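Local atomic coordinates of neural-cadherin (Drosophila melanogaster, PDB entry 3UBF), a protein that mediates calcium-dependent, preferentially homophilic adhesion between cells through an ectodomain built of tandem cadherin repeats. Residues P104-R109 against L179-E184. Residues are numbered along the deposited sequence; the frame is centred on the assembly and turned at random.
Sequences PYFINR and LYVKAE
Pro104 meets Ala183 where the two sheets of the middle repeat of this three-repeat cadherin fragment (EC1-3) face each other, and with Phe106 it gives a compact example of how a beta sandwich is closed at the start of a repeat. No hydrogen bond crosses between 104-109 and 179-184; side chains of the first segment pack on both the backbone and the side chains of the second. At Pro104 the pyrrolidine ring is directed at the other segment, and its CG lies 4.0 Å from the carbonyl O of Ala183, a van der Waals contact close to a bound zinc ion. Tyr105, the next residue, points its side chain away. Phe106 then carries most of the contact. Its CG stands anti to its own carbonyl carbon (chi1 -72°), and from there the ring reaches across the gap tip first. CZ approaches the backbone of 179-184, 3.8 Å from Lys182 CA, which lies at the ring edge near its plane, and 3.7 Å from Ala183 N, whose N-H is bonded to Thr198 OG1. The same CZ fits between two side chains that project from this strand toward it, 4.2 Å from Val181 CG2 and 4.3 Å from Ala183 CB. Beyond Phe106 the chain leaves the strand. Asn108 is bonded through OD1 to Gln131 N and through ND2 to Thr129 O. Arg109 folds back over the turn: its NH1 donates to the carbonyl O of Phe106 (3.2 Å) and of Asn108 (2.7 Å), both from above the carbonyl plane. Strand 105-106 forms one border of its sheet beside strand 126-133, whereas 176-185 runs inside the opposing sheet between 201-207 and 141-149, and Met113 of strand 113-117 packs against both Phe106 and Val181.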
loop_
_atom_site.group_PDB
_atom_site.type_symbol
_atom_site.label_atom_id
_atom_site.label_comp_id
_atom_site.label_asym_id
_atom_site.label_seq_id
_atom_site.Cartn_x
_atom_site.Cartn_y
_atom_site.Cartn_z
ATOM N N PRO A 104 6.410 -1.579 -1.092
ATOM C CA PRO A 104 5.555 -0.419 -0.895
ATOM C C PRO A 104 4.472 -0.332 -1.960
ATOM O O PRO A 104 4.590 -0.916 -3.045
ATOM C CB PRO A 104 6.519 0.766 -1.020
ATOM C CG PRO A 104 7.661 0.253 -1.797
ATOM C CD PRO A 104 7.788 -1.195 -1.446
ATOM N N TYR A 105 3.408 0.381 -1.627
ATOM C CA TYR A 105 2.335 0.640 -2.566
ATOM C C TYR A 105 1.906 2.071 -2.352
ATOM O O TYR A 105 2.002 2.592 -1.241
ATOM C CB TYR A 105 1.170 -0.325 -2.345
ATOM C CG TYR A 105 0.756 -0.439 -0.909
ATOM C CD1 TYR A 105 -0.297 0.315 -0.401
ATOM C CD2 TYR A 105 1.426 -1.298 -0.051
ATOM C CE1 TYR A 105 -0.669 0.223 0.913
ATOM C CE2 TYR A 105 1.068 -1.392 1.280
ATOM C CZ TYR A 105 0.022 -0.633 1.755
ATOM O OH TYR A 105 -0.318 -0.757 3.081
ATOM N N PHE A 106 1.464 2.716 -3.422
ATOM C CA PHE A 106 0.932 4.066 -3.318
ATOM C C PHE A 106 -0.390 4.057 -2.568
ATOM O O PHE A 106 -1.252 3.202 -2.823
ATOM C CB PHE A 106 0.775 4.678 -4.698
ATOM C CG PHE A 106 2.091 5.039 -5.343
ATOM C CD1 PHE A 106 2.576 4.300 -6.420
ATOM C CD2 PHE A 106 2.855 6.104 -4.854
ATOM C CE1 PHE A 106 3.776 4.624 -7.008
ATOM C CE2 PHE A 106 4.070 6.434 -5.428
ATOM C CZ PHE A 106 4.538 5.697 -6.506
ATOM N N ILE A 107 -0.506 4.976 -1.614
ATOM C CA ILE A 107 -1.761 5.222 -0.894
ATOM C C ILE A 107 -2.515 6.461 -1.382
ATOM O O ILE A 107 -3.621 6.734 -0.918
ATOM C CB ILE A 107 -1.585 5.239 0.661
ATOM C CG1 ILE A 107 -0.709 6.402 1.113
ATOM C CG2 ILE A 107 -0.995 3.921 1.129
ATOM C CD1 ILE A 107 -0.626 6.566 2.631
ATOM N N ASN A 108 -1.935 7.202 -2.318
ATOM C CA ASN A 108 -2.695 8.254 -3.033
ATOM C C ASN A 108 -4.059 7.773 -3.510
ATOM O O ASN A 108 -4.170 6.730 -4.164
ATOM C CB ASN A 108 -1.910 8.784 -4.224
ATOM C CG ASN A 108 -0.650 9.494 -3.806
ATOM O OD1 ASN A 108 0.427 8.893 -3.783
ATOM N ND2 ASN A 108 -0.772 10.770 -3.441
ATOM N N ARG A 109 -5.100 8.514 -3.151
ATOM C CA ARG A 109 -6.429 8.242 -3.676
ATOM C C ARG A 109 -7.074 9.543 -4.161
ATOM O O ARG A 109 -6.800 10.605 -3.599
ATOM C CB ARG A 109 -7.298 7.496 -2.652
ATOM C CG ARG A 109 -6.843 6.043 -2.322
ATOM C CD ARG A 109 -6.895 5.105 -3.542
ATOM N NE ARG A 109 -6.512 3.722 -3.225
ATOM C CZ ARG A 109 -5.255 3.265 -3.227
ATOM N NH1 ARG A 109 -4.246 4.058 -3.524
ATOM N NH2 ARG A 109 -4.993 2.011 -2.927
ATOM N N LEU A 179 3.640 12.355 -15.697
ATOM C CA LEU A 179 4.829 11.746 -15.122
ATOM C C LEU A 179 4.511 10.325 -14.730
ATOM O O LEU A 179 3.440 10.053 -14.180
ATOM C CB LEU A 179 5.261 12.478 -13.865
ATOM C CG LEU A 179 5.606 13.950 -13.915
ATOM C CD1 LEU A 179 5.906 14.376 -12.495
ATOM C CD2 LEU A 179 6.814 14.128 -14.804
ATOM N N TYR A 180 5.439 9.421 -15.017
ATOM C CA TYR A 180 5.407 8.094 -14.410
ATOM C C TYR A 180 6.323 8.112 -13.200
ATOM O O TYR A 180 7.480 8.523 -13.296
ATOM C CB TYR A 180 5.786 7.000 -15.409
ATOM C CG TYR A 180 4.682 6.725 -16.394
ATOM C CD1 TYR A 180 4.476 7.570 -17.484
ATOM C CD2 TYR A 180 3.829 5.639 -16.229
ATOM C CE1 TYR A 180 3.455 7.337 -18.382
ATOM C CE2 TYR A 180 2.804 5.388 -17.134
ATOM C CZ TYR A 180 2.623 6.244 -18.200
ATOM O OH TYR A 180 1.620 6.021 -19.103
ATOM N N VAL A 181 5.777 7.712 -12.058
ATOM C CA VAL A 181 6.444 7.875 -10.775
ATOM C C VAL A 181 6.530 6.529 -10.077
ATOM O O VAL A 181 5.761 5.608 -10.373
ATOM C CB VAL A 181 5.683 8.866 -9.877
ATOM C CG1 VAL A 181 5.759 10.298 -10.436
ATOM C CG2 VAL A 181 4.223 8.423 -9.710
ATOM N N LYS A 182 7.463 6.414 -9.143
ATOM C CA LYS A 182 7.762 5.144 -8.522
ATOM C C LYS A 182 8.334 5.490 -7.169
ATOM O O LYS A 182 8.974 6.531 -7.018
ATOM C CB LYS A 182 8.819 4.447 -9.367
ATOM C CG LYS A 182 9.048 2.971 -9.142
ATOM C CD LYS A 182 10.256 2.560 -9.994
ATOM C CE LYS A 182 10.641 1.113 -9.822
ATOM N NZ LYS A 182 9.744 0.207 -10.597
ATOM N N ALA A 183 8.082 4.638 -6.183
ATOM C CA ALA A 183 8.752 4.761 -4.899
ATOM C C ALA A 183 9.543 3.489 -4.685
ATOM O O ALA A 183 9.039 2.390 -4.908
ATOM C CB ALA A 183 7.768 4.979 -3.783
ATOM N N GLU A 184 10.798 3.636 -4.293
ATOM C CA GLU A 184 11.677 2.495 -4.186
ATOM C C GLU A 184 12.203 2.394 -2.777
ATOM O O GLU A 184 12.489 3.399 -2.117
ATOM C CB GLU A 184 12.832 2.556 -5.196
ATOM C CG GLU A 184 13.673 1.276 -5.234
ATOM C CD GLU A 184 14.772 1.285 -6.290
ATOM O OE1 GLU A 184 14.570 1.867 -7.370
ATOM O OE2 GLU A 184 15.843 0.686 -6.046
#